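Local coordinates for hypothetical UPF0131 protein PH0828 (Pyrococcus horikoshii, PDB 1V30) that is probably a gamma-glutamylcyclotransferase, though its activity and natural substrate remain uncertain, at residues 27-32 with 62-67; 32-37 with 56-61; 38-43 with 50-55; 82-87 with 95-100. All blocks are in the same frame, centred on the assembly; numbering follows the deposited sequence.

Contact 1: residues 27-32 with 62-67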
loop_
_atom_site.group_PDB
_atom_site.type_symbol
_atom_site.label_atom_id
_atom_site.label_comp_id
_atom_site.label_asym_id
_atom_site.label_seq_id
_atom_site.Cartn_x
_atom_site.Cartn_y
_atom_site.Cartn_z
ATOM N N LYS A 27 -8.081 -8.620 8.311
ATOM C CA LYS A 27 -9.191 -9.560 8.199
ATOM C C LYS A 27 -10.518 -9.101 8.799
ATOM O O LYS A 27 -11.581 -9.557 8.377
ATOM C CB LYS A 27 -8.770 -10.915 8.776
ATOM C CG LYS A 27 -8.119 -11.826 7.735
ATOM C CD LYS A 27 -7.296 -11.018 6.729
ATOM C CE LYS A 27 -6.858 -11.853 5.536
ATOM N NZ LYS A 27 -5.883 -12.910 5.909
ATOM N N GLY A 28 -10.461 -8.193 9.768
ATOM C CA GLY A 28 -11.684 -7.702 10.378
ATOM C C GLY A 28 -12.080 -6.324 9.878
ATOM O O GLY A 28 -13.172 -5.835 10.174
ATOM N N ALA A 29 -11.194 -5.701 9.106
ATOM C CA ALA A 29 -11.429 -4.364 8.569
ATOM C C ALA A 29 -12.494 -4.318 7.475
ATOM O O ALA A 29 -12.830 -5.339 6.876
ATOM C CB ALA A 29 -10.120 -3.792 8.039
ATOM N N LYS A 30 -13.017 -3.123 7.218
ATOM C CA LYS A 30 -14.031 -2.947 6.187
ATOM C C LYS A 30 -13.417 -2.380 4.912
ATOM O O LYS A 30 -12.831 -1.296 4.922
ATOM C CB LYS A 30 -15.143 -2.012 6.677
ATOM C CG LYS A 30 -16.219 -1.738 5.626
ATOM C CD LYS A 30 -17.416 -0.972 6.185
ATOM C CE LYS A 30 -17.035 0.399 6.721
ATOM N NZ LYS A 30 -16.227 0.314 7.968
ATOM N N PHE A 31 -13.547 -3.128 3.821
ATOM C CA PHE A 31 -13.028 -2.711 2.525
ATOM C C PHE A 31 -14.007 -1.721 1.903
ATOM O O PHE A 31 -15.183 -2.039 1.711
ATOM C CB PHE A 31 -12.863 -3.931 1.609
ATOM C CG PHE A 31 -12.434 -3.594 0.205
ATOM C CD1 PHE A 31 -11.224 -2.951 -0.036
ATOM C CD2 PHE A 31 -13.230 -3.951 -0.883
ATOM C CE1 PHE A 31 -10.811 -2.669 -1.338
ATOM C CE2 PHE A 31 -12.828 -3.674 -2.191
ATOM C CZ PHE A 31 -11.618 -3.034 -2.421
ATOM N N LEU A 32 -13.529 -0.518 1.599
ATOM C CA LEU A 32 -14.379 0.500 0.995
ATOM C C LEU A 32 -14.299 0.438 -0.526
ATOM O O LEU A 32 -15.272 0.727 -1.223
ATOM C CB LEU A 32 -13.962 1.898 1.462
ATOM C CG LEU A 32 -14.011 2.218 2.960
ATOM C CD1 LEU A 32 -13.620 3.677 3.161
ATOM C CD2 LEU A 32 -15.406 1.959 3.517
ATOM N N TYR A 62 -9.386 0.975 3.327
ATOM C CA TYR A 62 -10.079 0.279 4.403
ATOM C C TYR A 62 -10.378 1.174 5.590
ATOM O O TYR A 62 -9.731 2.206 5.793
ATOM C CB TYR A 62 -9.238 -0.881 4.945
ATOM C CG TYR A 62 -8.954 -1.996 3.978
ATOM C CD1 TYR A 62 -7.944 -1.879 3.025
ATOM C CD2 TYR A 62 -9.703 -3.170 4.009
ATOM C CE1 TYR A 62 -7.685 -2.905 2.126
ATOM C CE2 TYR A 62 -9.456 -4.201 3.116
ATOM C CZ TYR A 62 -8.447 -4.063 2.178
ATOM O OH TYR A 62 -8.204 -5.073 1.280
ATOM N N GLU A 63 -11.366 0.759 6.373
ATOM C CA GLU A 63 -11.722 1.441 7.607
ATOM C C GLU A 63 -11.315 0.414 8.656
ATOM O O GLU A 63 -11.770 -0.731 8.611
ATOM C CB GLU A 63 -13.230 1.690 7.713
ATOM C CG GLU A 63 -13.803 2.699 6.736
ATOM C CD GLU A 63 -15.218 3.112 7.106
ATOM O OE1 GLU A 63 -15.890 3.767 6.282
ATOM O OE2 GLU A 63 -15.659 2.785 8.228
ATOM N N VAL A 64 -10.442 0.806 9.580
ATOM C CA VAL A 64 -9.983 -0.099 10.628
ATOM C C VAL A 64 -10.188 0.557 11.988
ATOM O O VAL A 64 -10.189 1.783 12.088
ATOM C CB VAL A 64 -8.478 -0.431 10.467
ATOM C CG1 VAL A 64 -8.216 -0.998 9.085
ATOM C CG2 VAL A 64 -7.635 0.817 10.697
ATOM N N ASP A 65 -10.375 -0.246 13.033
ATOM C CA ASP A 65 -10.551 0.336 14.358
ATOM C C ASP A 65 -9.197 0.763 14.913
ATOM O O ASP A 65 -8.150 0.423 14.357
ATOM C CB ASP A 65 -11.251 -0.636 15.321
ATOM C CG ASP A 65 -10.557 -1.974 15.427
ATOM O OD1 ASP A 65 -9.315 -2.004 15.548
ATOM O OD2 ASP A 65 -11.262 -3.006 15.412
ATOM N N LYS A 66 -9.226 1.520 16.003
ATOM C CA LYS A 66 -8.014 2.030 16.630
ATOM C C LYS A 66 -7.007 0.945 16.997
ATOM O O LYS A 66 -5.816 1.068 16.701
ATOM C CB LYS A 66 -8.383 2.833 17.880
ATOM C CG LYS A 66 -7.208 3.516 18.564
ATOM C CD LYS A 66 -7.691 4.407 19.700
ATOM C CE LYS A 66 -6.539 5.113 20.396
ATOM N NZ LYS A 66 -7.028 6.051 21.445
ATOM N N GLU A 67 -7.485 -0.117 17.634
ATOM C CA GLU A 67 -6.617 -1.209 18.053
ATOM C C GLU A 67 -5.904 -1.834 16.857
ATOM O O GLU A 67 -4.703 -2.095 16.909
ATOM C CB GLU A 67 -7.439 -2.263 18.800
ATOM C CG GLU A 67 -6.671 -3.021 19.874
ATOM C CD GLU A 67 -5.976 -4.257 19.347
ATOM O OE1 GLU A 67 -6.681 -5.164 18.859
ATOM O OE2 GLU A 67 -4.730 -4.327 19.426
#
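K30 and E63 form an antiparallel hydrogen-bonded pair, K30 N to E63 O 3.0 Å and E63 N to K30 O 2.9 Å, followed by F31 and Y62 as a non-hydrogen-bonded pair. The side chains of K30 and E63 lie side by side on one face of the sheet. K30 bends at chi3 (61°), which turns CE back to 3.1 Å from E63 OE2, and NZ meets OE2 from above the carboxylate plane in a salt bridge whose 2.5 Å length is doubtfully short. L32 crosses E63 at about a right angle, its CD2 3.3 Å from E63 OE1. An alanine at E63 would probably leave the K30 ammonium without this counter-charge and take from the L32 methyls their contact with E63 CG and OE1. This pairing joins edge strand 30-37 to strand 56-64, the middle strand of a three-stranded antiparallel sheet completed by 8-12. On the opposite face, F31 CD1 stands 3.7 Å above one face of the Y62 ring, offset toward its rim, with the ring planes 51° apart. The Y62 hydroxyl is engaged by E60 OE1. A29 CB packs 3.5 Å from V64 CG1, just before D65 caps helix 66-72 through the backbone N of T68.

Contact 2: residues 32-37 with 56-61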
loop_
_atom_site.group_PDB
_atom_site.type_symbol
_atom_site.label_atom_id
_atom_site.label_comp_id
_atom_site.label_asym_id
_atom_site.label_seq_id
_atom_site.Cartn_x
_atom_site.Cartn_y
_atom_site.Cartn_z
ATOM N N LEU A 32 -13.529 -0.518 1.599
ATOM C CA LEU A 32 -14.379 0.500 0.995
ATOM C C LEU A 32 -14.299 0.438 -0.526
ATOM O O LEU A 32 -15.272 0.727 -1.223
ATOM C CB LEU A 32 -13.962 1.898 1.462
ATOM C CG LEU A 32 -14.011 2.218 2.960
ATOM C CD1 LEU A 32 -13.620 3.677 3.161
ATOM C CD2 LEU A 32 -15.406 1.959 3.517
ATOM N N GLY A 33 -13.134 0.057 -1.036
ATOM C CA GLY A 33 -12.938 -0.021 -2.470
ATOM C C GLY A 33 -11.528 0.401 -2.828
ATOM O O GLY A 33 -10.763 0.831 -1.962
ATOM N N GLU A 34 -11.176 0.272 -4.101
ATOM C CA GLU A 34 -9.852 0.662 -4.557
ATOM C C GLU A 34 -9.915 2.085 -5.084
ATOM O O GLU A 34 -10.995 2.604 -5.388
ATOM C CB GLU A 34 -9.367 -0.278 -5.665
ATOM C CG GLU A 34 -9.296 -1.741 -5.246
ATOM C CD GLU A 34 -8.746 -2.646 -6.338
ATOM O OE1 GLU A 34 -9.020 -2.380 -7.524
ATOM O OE2 GLU A 34 -8.048 -3.628 -6.008
ATOM N N ASP A 35 -8.758 2.725 -5.180
ATOM C CA ASP A 35 -8.686 4.082 -5.686
ATOM C C ASP A 35 -7.274 4.306 -6.205
ATOM O O ASP A 35 -6.420 3.420 -6.104
ATOM C CB ASP A 35 -9.016 5.070 -4.563
ATOM C CG ASP A 35 -9.312 6.470 -5.074
ATOM O OD1 ASP A 35 -9.483 6.653 -6.299
ATOM O OD2 ASP A 35 -9.388 7.392 -4.233
ATOM N N TRP A 36 -7.041 5.479 -6.782
ATOM C CA TRP A 36 -5.726 5.830 -7.296
ATOM C C TRP A 36 -5.267 7.122 -6.637
ATOM O O TRP A 36 -6.018 8.100 -6.571
ATOM C CB TRP A 36 -5.758 6.020 -8.816
ATOM C CG TRP A 36 -5.982 4.761 -9.594
ATOM C CD1 TRP A 36 -7.181 4.217 -9.945
ATOM C CD2 TRP A 36 -4.973 3.886 -10.122
ATOM N NE1 TRP A 36 -6.985 3.060 -10.663
ATOM C CE2 TRP A 36 -5.639 2.833 -10.784
ATOM C CE3 TRP A 36 -3.571 3.893 -10.098
ATOM C CZ2 TRP A 36 -4.950 1.791 -11.421
ATOM C CZ3 TRP A 36 -2.885 2.858 -10.730
ATOM C CH2 TRP A 36 -3.578 1.821 -11.383
ATOM N N ILE A 37 -4.039 7.118 -6.135
ATOM C CA ILE A 37 -3.478 8.294 -5.486
ATOM C C ILE A 37 -2.509 8.963 -6.455
ATOM O O ILE A 37 -1.549 8.348 -6.918
ATOM C CB ILE A 37 -2.711 7.914 -4.196
ATOM C CG1 ILE A 37 -3.575 6.998 -3.319
ATOM C CG2 ILE A 37 -2.330 9.176 -3.426
ATOM C CD1 ILE A 37 -4.899 7.601 -2.891
ATOM N N LYS A 56 0.621 7.720 -10.773
ATOM C CA LYS A 56 -0.497 7.386 -9.899
ATOM C C LYS A 56 -0.305 6.011 -9.276
ATOM O O LYS A 56 0.235 5.094 -9.895
ATOM C CB LYS A 56 -1.836 7.466 -10.644
ATOM C CG LYS A 56 -2.037 6.469 -11.764
ATOM C CD LYS A 56 -3.438 6.613 -12.346
ATOM C CE LYS A 56 -3.735 5.521 -13.363
ATOM N NZ LYS A 56 -2.756 5.511 -14.482
ATOM N N LEU A 57 -0.773 5.884 -8.045
ATOM C CA LEU A 57 -0.623 4.665 -7.270
ATOM C C LEU A 57 -1.951 3.994 -6.933
ATOM O O LEU A 57 -2.866 4.639 -6.418
ATOM C CB LEU A 57 0.121 5.018 -5.981
ATOM C CG LEU A 57 0.320 3.939 -4.921
ATOM C CD1 LEU A 57 1.487 3.039 -5.312
ATOM C CD2 LEU A 57 0.579 4.614 -3.577
ATOM N N LYS A 58 -2.058 2.699 -7.215
ATOM C CA LYS A 58 -3.280 1.974 -6.904
ATOM C C LYS A 58 -3.279 1.553 -5.440
ATOM O O LYS A 58 -2.300 0.985 -4.941
ATOM C CB LYS A 58 -3.417 0.729 -7.786
ATOM C CG LYS A 58 -4.763 0.032 -7.654
ATOM C CD LYS A 58 -4.750 -1.300 -8.378
ATOM C CE LYS A 58 -6.140 -1.900 -8.504
ATOM N NZ LYS A 58 -6.923 -1.276 -9.608
ATOM N N VAL A 59 -4.378 1.840 -4.754
ATOM C CA VAL A 59 -4.520 1.478 -3.355
ATOM C C VAL A 59 -5.866 0.830 -3.089
ATOM O O VAL A 59 -6.806 0.950 -3.882
ATOM C CB VAL A 59 -4.434 2.716 -2.418
ATOM C CG1 VAL A 59 -3.058 3.342 -2.493
ATOM C CG2 VAL A 59 -5.524 3.731 -2.783
ATOM N N GLU A 60 -5.929 0.119 -1.971
ATOM C CA GLU A 60 -7.154 -0.488 -1.480
ATOM C C GLU A 60 -7.413 0.342 -0.231
ATOM O O GLU A 60 -6.512 0.519 0.595
ATOM C CB GLU A 60 -6.930 -1.948 -1.097
ATOM C CG GLU A 60 -6.906 -2.893 -2.280
ATOM C CD GLU A 60 -6.444 -4.288 -1.911
ATOM O OE1 GLU A 60 -6.581 -4.687 -0.737
ATOM O OE2 GLU A 60 -5.949 -4.989 -2.813
ATOM N N VAL A 61 -8.623 0.871 -0.094
ATOM C CA VAL A 61 -8.952 1.698 1.059
ATOM C C VAL A 61 -9.803 0.931 2.064
ATOM O O VAL A 61 -10.811 0.314 1.701
ATOM C CB VAL A 61 -9.694 2.978 0.622
ATOM C CG1 VAL A 61 -9.909 3.892 1.823
ATOM C CG2 VAL A 61 -8.894 3.696 -0.451
#
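A classic beta bulge, in which L32 and G33 both face V61, opens this stretch of the antiparallel ladder between strands 30-37 and 56-64. V61 O accepts from L32 N while V61 N gives to G33 O, each bond 2.8 Å long. On the face of E34, W36, K58 and E60, the W36 indole is clasped between two lysines: K56 CE lies over one face of its six-membered ring and K58 CB over the opposite face, each 3.8 Å from the centroid. K56 CG sits between its backbone N and carbonyl carbon (chi1 65°), 3.4 Å from W36 CE3, and K56 NZ adds a cation-pi contact at 4.8 Å from that centroid. An alanine in place of W36 would probably leave the K56 ammonium without its pi partner, let the K56 chain turn more freely and take the aromatic cover from K58 CB. On the other face, I37 CG1 packs 3.8 Å from V59 CG1. E34 OE1 makes a salt bridge to K58 NZ (3.2 Å). E60 OE1 is hydrogen-bonded to Y62 OH. E34 OE2 and E60 OE2 are 4.1 Å apart; their mutual repulsion is probably offset by K58 and by R17, whose NE forms a salt bridge with E60 OE2.

Contact 3: residues 38-43 with 50-55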
loop_
_atom_site.group_PDB
_atom_site.type_symbol
_atom_site.label_atom_id
_atom_site.label_comp_id
_atom_site.label_asym_id
_atom_site.label_seq_id
_atom_site.Cartn_x
_atom_site.Cartn_y
_atom_site.Cartn_z
ATOM N N GLU A 38 -2.771 10.226 -6.772
ATOM C CA GLU A 38 -1.914 10.971 -7.681
ATOM C C GLU A 38 -0.677 11.469 -6.943
ATOM O O GLU A 38 -0.732 11.744 -5.746
ATOM C CB GLU A 38 -2.681 12.163 -8.267
ATOM C CG GLU A 38 -3.752 11.779 -9.275
ATOM C CD GLU A 38 -3.167 11.300 -10.593
ATOM O OE1 GLU A 38 -3.925 10.745 -11.417
ATOM O OE2 GLU A 38 -1.951 11.487 -10.810
ATOM N N GLY A 39 0.441 11.569 -7.654
ATOM C CA GLY A 39 1.664 12.064 -7.047
ATOM C C GLY A 39 2.550 11.036 -6.369
ATOM O O GLY A 39 3.395 11.392 -5.548
ATOM N N TYR A 40 2.367 9.762 -6.704
ATOM C CA TYR A 40 3.181 8.707 -6.114
ATOM C C TYR A 40 3.677 7.697 -7.138
ATOM O O TYR A 40 3.001 7.406 -8.124
ATOM C CB TYR A 40 2.407 7.956 -5.025
ATOM C CG TYR A 40 2.444 8.616 -3.667
ATOM C CD1 TYR A 40 1.485 9.558 -3.296
ATOM C CD2 TYR A 40 3.458 8.317 -2.761
ATOM C CE1 TYR A 40 1.539 10.187 -2.049
ATOM C CE2 TYR A 40 3.524 8.939 -1.518
ATOM C CZ TYR A 40 2.564 9.872 -1.169
ATOM O OH TYR A 40 2.644 10.491 0.056
ATOM N N GLN A 41 4.869 7.168 -6.884
ATOM C CA GLN A 41 5.469 6.152 -7.736
ATOM C C GLN A 41 5.659 4.910 -6.879
ATOM O O GLN A 41 5.816 5.007 -5.660
ATOM C CB GLN A 41 6.816 6.621 -8.274
ATOM C CG GLN A 41 6.747 7.910 -9.063
ATOM C CD GLN A 41 8.067 8.245 -9.708
ATOM O OE1 GLN A 41 9.127 8.034 -9.117
ATOM N NE2 GLN A 41 8.016 8.781 -10.922
ATOM N N LEU A 42 5.653 3.748 -7.521
ATOM C CA LEU A 42 5.802 2.479 -6.819
ATOM C C LEU A 42 7.040 1.727 -7.282
ATOM O O LEU A 42 7.241 1.536 -8.481
ATOM C CB LEU A 42 4.564 1.608 -7.060
ATOM C CG LEU A 42 4.537 0.213 -6.426
ATOM C CD1 LEU A 42 4.587 0.321 -4.912
ATOM C CD2 LEU A 42 3.266 -0.517 -6.861
ATOM N N TYR A 43 7.859 1.307 -6.324
ATOM C CA TYR A 43 9.074 0.548 -6.599
ATOM C C TYR A 43 9.011 -0.754 -5.815
ATOM O O TYR A 43 8.309 -0.846 -4.804
ATOM C CB TYR A 43 10.321 1.331 -6.172
ATOM C CG TYR A 43 10.577 2.569 -6.994
ATOM C CD1 TYR A 43 9.838 3.732 -6.785
ATOM C CD2 TYR A 43 11.531 2.566 -8.007
ATOM C CE1 TYR A 43 10.039 4.861 -7.569
ATOM C CE2 TYR A 43 11.742 3.691 -8.798
ATOM C CZ TYR A 43 10.989 4.832 -8.571
ATOM O OH TYR A 43 11.178 5.945 -9.359
ATOM N N ALA A 50 6.301 3.200 -1.822
ATOM C CA ALA A 50 5.581 4.300 -2.451
ATOM C C ALA A 50 6.312 5.573 -2.044
ATOM O O ALA A 50 6.526 5.824 -0.857
ATOM C CB ALA A 50 4.132 4.351 -1.976
ATOM N N VAL A 51 6.732 6.346 -3.036
ATOM C CA VAL A 51 7.426 7.605 -2.788
ATOM C C VAL A 51 6.811 8.659 -3.685
ATOM O O VAL A 51 6.264 8.342 -4.738
ATOM C CB VAL A 51 8.933 7.501 -3.103
ATOM C CG1 VAL A 51 9.592 6.513 -2.157
ATOM C CG2 VAL A 51 9.142 7.088 -4.554
ATOM N N LYS A 52 6.892 9.916 -3.265
ATOM C CA LYS A 52 6.328 10.991 -4.063
ATOM C C LYS A 52 7.043 11.094 -5.397
ATOM O O LYS A 52 8.261 10.949 -5.476
ATOM C CB LYS A 52 6.430 12.320 -3.320
ATOM C CG LYS A 52 5.599 12.371 -2.059
ATOM C CD LYS A 52 5.546 13.779 -1.503
ATOM C CE LYS A 52 4.758 13.820 -0.214
ATOM N NZ LYS A 52 5.440 13.032 0.842
ATOM N N GLY A 53 6.268 11.344 -6.445
ATOM C CA GLY A 53 6.825 11.467 -7.775
ATOM C C GLY A 53 5.721 11.463 -8.813
ATOM O O GLY A 53 4.558 11.223 -8.497
ATOM N N LYS A 54 6.092 11.734 -10.058
ATOM C CA LYS A 54 5.147 11.760 -11.165
ATOM C C LYS A 54 4.508 10.391 -11.387
ATOM O O LYS A 54 5.213 9.406 -11.612
ATOM C CB LYS A 54 5.865 12.202 -12.443
ATOM C CG LYS A 54 6.054 13.705 -12.579
ATOM C CD LYS A 54 4.822 14.354 -13.191
ATOM C CE LYS A 54 4.586 13.851 -14.612
ATOM N NZ LYS A 54 3.341 14.409 -15.214
ATOM N N GLY A 55 3.180 10.336 -11.326
ATOM C CA GLY A 55 2.478 9.080 -11.539
ATOM C C GLY A 55 1.316 8.841 -10.592
ATOM O O GLY A 55 1.036 9.664 -9.720
HETATM O O HOH W 1 10.167 9.560 -7.120
#
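Over one face of the Y40 ring lies K52 CA, while the ring edge is turned to the backbone of A50 and V51, with V51 N in its plane. Y40 CD2 also touches A50 CB. The Y40 and K52 side chains run side by side in the same direction, and the polar ends of both reach E97. At the edge of the Y43 ring, in its plane, sits Q41 OE1, and V51 crosses Y43 at about a right angle, its CG2 3.9 Å from Y43 CE1.

Q41 ties the strand to the bend opposite. Its chi1 of -58° sets CG anti to the carbonyl carbon, 3.3 Å from K54 O; the chain beyond is extended, and NE2 gives a hydrogen bond of 3.0 Å to K54 O, which lies close to the amide plane. The amide's OE1 accepts a hydrogen bond of 2.7 Å from a water, and the same water donates to K52 O. A side chain on G53 would run into Q41 CD. Backbone bonds join Q41 N to V51 O (2.8 Å) and V51 N to Q41 O. G55 O accepts twice: G39 N comes nearly along the C=O axis at 2.9 Å, and Y40 N from above the carbonyl plane at a longer 3.3 Å.

The pairs L42 with A50 and Q41 with V51 belong to the beta hairpin 40-44/48-51. Around G39, G53 and G55 both segments turn a corner, and the ladder passes into the strands of another sheet. A50 packs about 3 Å, side chain to side chain, from Y13, which by similarity helps to bind substrate.

Contact 4: residues 82-87 with 95-100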
loop_
_atom_site.group_PDB
_atom_site.type_symbol
_atom_site.label_atom_id
_atom_site.label_comp_id
_atom_site.label_asym_id
_atom_site.label_seq_id
_atom_site.Cartn_x
_atom_site.Cartn_y
_atom_site.Cartn_z
ATOM N N ARG A 82 6.901 6.090 6.852
ATOM C CA ARG A 82 6.341 7.087 7.748
ATOM C C ARG A 82 4.910 7.374 7.307
ATOM O O ARG A 82 4.585 7.334 6.121
ATOM C CB ARG A 82 7.214 8.350 7.773
ATOM C CG ARG A 82 8.539 8.121 8.501
ATOM C CD ARG A 82 9.457 9.334 8.447
ATOM N NE ARG A 82 9.793 9.691 7.074
ATOM C CZ ARG A 82 10.766 10.529 6.729
ATOM N NH1 ARG A 82 11.518 11.108 7.657
ATOM N NH2 ARG A 82 10.982 10.798 5.451
ATOM N N LEU A 83 4.062 7.653 8.285
ATOM C CA LEU A 83 2.646 7.894 8.064
ATOM C C LEU A 83 2.347 9.249 7.438
ATOM O O LEU A 83 2.770 10.283 7.948
ATOM C CB LEU A 83 1.920 7.773 9.405
ATOM C CG LEU A 83 0.418 7.516 9.417
ATOM C CD1 LEU A 83 0.141 6.102 8.914
ATOM C CD2 LEU A 83 -0.109 7.678 10.834
ATOM N N VAL A 84 1.620 9.240 6.326
ATOM C CA VAL A 84 1.235 10.473 5.655
ATOM C C VAL A 84 -0.257 10.407 5.368
ATOM O O VAL A 84 -0.877 9.345 5.478
ATOM C CB VAL A 84 1.991 10.680 4.318
ATOM C CG1 VAL A 84 3.487 10.759 4.577
ATOM C CG2 VAL A 84 1.675 9.552 3.348
ATOM N N GLU A 85 -0.836 11.546 5.016
ATOM C CA GLU A 85 -2.250 11.605 4.698
ATOM C C GLU A 85 -2.415 11.825 3.206
ATOM O O GLU A 85 -1.671 12.590 2.595
ATOM C CB GLU A 85 -2.913 12.738 5.482
ATOM C CG GLU A 85 -3.021 12.428 6.968
ATOM C CD GLU A 85 -3.091 13.671 7.827
ATOM O OE1 GLU A 85 -4.006 14.494 7.624
ATOM O OE2 GLU A 85 -2.221 13.822 8.710
ATOM N N VAL A 86 -3.381 11.123 2.624
ATOM C CA VAL A 86 -3.666 11.246 1.205
ATOM C C VAL A 86 -5.166 11.367 0.991
ATOM O O VAL A 86 -5.969 10.934 1.820
ATOM C CB VAL A 86 -3.155 10.019 0.398
ATOM C CG1 VAL A 86 -1.646 9.907 0.522
ATOM C CG2 VAL A 86 -3.818 8.744 0.889
ATOM N N SER A 87 -5.548 11.974 -0.124
ATOM C CA SER A 87 -6.961 12.114 -0.435
ATOM C C SER A 87 -7.416 10.892 -1.226
ATOM O O SER A 87 -6.672 10.380 -2.061
ATOM C CB SER A 87 -7.201 13.370 -1.276
ATOM O OG SER A 87 -6.920 14.548 -0.541
ATOM N N LEU A 95 -1.519 6.662 4.807
ATOM C CA LEU A 95 -0.746 5.806 3.922
ATOM C C LEU A 95 0.675 5.762 4.460
ATOM O O LEU A 95 1.165 6.756 5.005
ATOM C CB LEU A 95 -0.774 6.378 2.501
ATOM C CG LEU A 95 0.083 5.714 1.422
ATOM C CD1 LEU A 95 -0.658 5.745 0.094
ATOM C CD2 LEU A 95 1.425 6.421 1.312
ATOM N N TRP A 96 1.324 4.609 4.331
ATOM C CA TRP A 96 2.687 4.437 4.805
ATOM C C TRP A 96 3.642 4.686 3.656
ATOM O O TRP A 96 3.816 3.840 2.778
ATOM C CB TRP A 96 2.878 3.030 5.364
ATOM C CG TRP A 96 2.284 2.858 6.731
ATOM C CD1 TRP A 96 2.879 3.152 7.925
ATOM C CD2 TRP A 96 0.974 2.367 7.047
ATOM N NE1 TRP A 96 2.022 2.870 8.964
ATOM C CE2 TRP A 96 0.844 2.389 8.453
ATOM C CE3 TRP A 96 -0.107 1.911 6.277
ATOM C CZ2 TRP A 96 -0.319 1.971 9.106
ATOM C CZ3 TRP A 96 -1.265 1.494 6.928
ATOM C CH2 TRP A 96 -1.361 1.527 8.327
ATOM N N GLU A 97 4.248 5.865 3.676
ATOM C CA GLU A 97 5.185 6.295 2.653
ATOM C C GLU A 97 6.611 5.858 2.973
ATOM O O GLU A 97 7.082 6.028 4.096
ATOM C CB GLU A 97 5.115 7.818 2.548
ATOM C CG GLU A 97 6.201 8.470 1.723
ATOM C CD GLU A 97 6.075 9.976 1.744
ATOM O OE1 GLU A 97 5.109 10.493 1.148
ATOM O OE2 GLU A 97 6.928 10.637 2.377
ATOM N N TRP A 98 7.301 5.289 1.989
ATOM C CA TRP A 98 8.677 4.865 2.215
ATOM C C TRP A 98 9.483 6.133 2.514
ATOM O O TRP A 98 9.409 7.112 1.770
ATOM C CB TRP A 98 9.216 4.134 0.983
ATOM C CG TRP A 98 10.639 3.692 1.117
ATOM C CD1 TRP A 98 11.682 4.071 0.327
ATOM C CD2 TRP A 98 11.178 2.776 2.083
ATOM N NE1 TRP A 98 12.834 3.453 0.735
ATOM C CE2 TRP A 98 12.558 2.651 1.810
ATOM C CE3 TRP A 98 10.633 2.045 3.149
ATOM C CZ2 TRP A 98 13.404 1.825 2.565
ATOM C CZ3 TRP A 98 11.475 1.221 3.899
ATOM C CH2 TRP A 98 12.846 1.121 3.601
ATOM N N GLY A 99 10.250 6.105 3.600
ATOM C CA GLY A 99 11.007 7.281 4.009
ATOM C C GLY A 99 12.429 7.484 3.520
ATOM O O GLY A 99 13.140 8.353 4.034
ATOM N N SER A 100 12.857 6.703 2.535
ATOM C CA SER A 100 14.206 6.837 1.995
ATOM C C SER A 100 14.150 6.699 0.484
ATOM O O SER A 100 13.071 6.681 -0.099
ATOM C CB SER A 100 15.119 5.758 2.577
ATOM O OG SER A 100 15.245 5.903 3.978
HETATM O O HOH W 2 14.074 10.974 4.521
HETATM O O HOH W 3 9.672 11.147 3.008
#
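L95 O accepts the backbone N of V84 at 2.8 Å in a nearly straight bond (167°) and is also approached by the CA-H of L83. The return bond, L95 N to V84 O, is of equal length, and R82 with E97 repeats the reciprocal pattern at 2.8 and 2.9 Å for R82 N to E97 O and E97 N to R82 O. On the face bearing V84, L95 and E97, V84 CG2 and L95 CD2 meet at 3.7 Å with their side chains side by side. V84 CG1, anti to the carbonyl carbon (chi1 -61°), is set instead against the E97 carboxylate, 3.8 Å from OE1, while V86 CG1 leans on L95 CB. E97 OE1 is itself held by K52 NZ and the Y40 hydroxyl of the neighbouring hairpin, which would probably favour its ionised form.

Strands 81-86 and 93-98 thus make a two-stranded antiparallel beta hairpin, strongly twisted: their short segments lie at 122°. On the other face L83 CD1 sits over the five-membered ring of W96, offset toward the rim and 3.9 Å from its centroid, a CH-pi contact. W96 NE1 is bound by N73 OD1, which helps to hold the indole, beside L16, a substrate-binding residue by similarity; a bound molecule of 2-[N-cyclohexylamino]ethane sulfonic acid, probably from the crystallisation liquor, lies about 4 Å from the W96 side chain, consistent with a pocket there.

The R82 guanidinium lies near G99, NH2 3.6 Å from G99 O. One water links R82 NH2, weakly, to E97 OE2, and another links it, weakly, to G99 O. A side chain on G99 would crowd R82 NE.

Contacts 1 and 2 are consecutive stretches of one ladder, strands 30-37 and 56-64, sharing L32; both are partly buried. Contact 3 is a surface contact, nested inside the loop that contact 2 closes, where the continuations of both strands turn into another sheet and the bonding shifts toward glycine carbonyls, a glutamine amide and water. Contact 4, a separate later hairpin, is partly buried. L57 packs on L42, Y40 and A50 of contact 3 and on L95 of contact 4, joining three contacts by apolar packing, whereas contacts 3 and 4 also meet through the carboxylate of E97, in a salt bridge and a hydrogen bond. Contacts 1 and 3 do not touch.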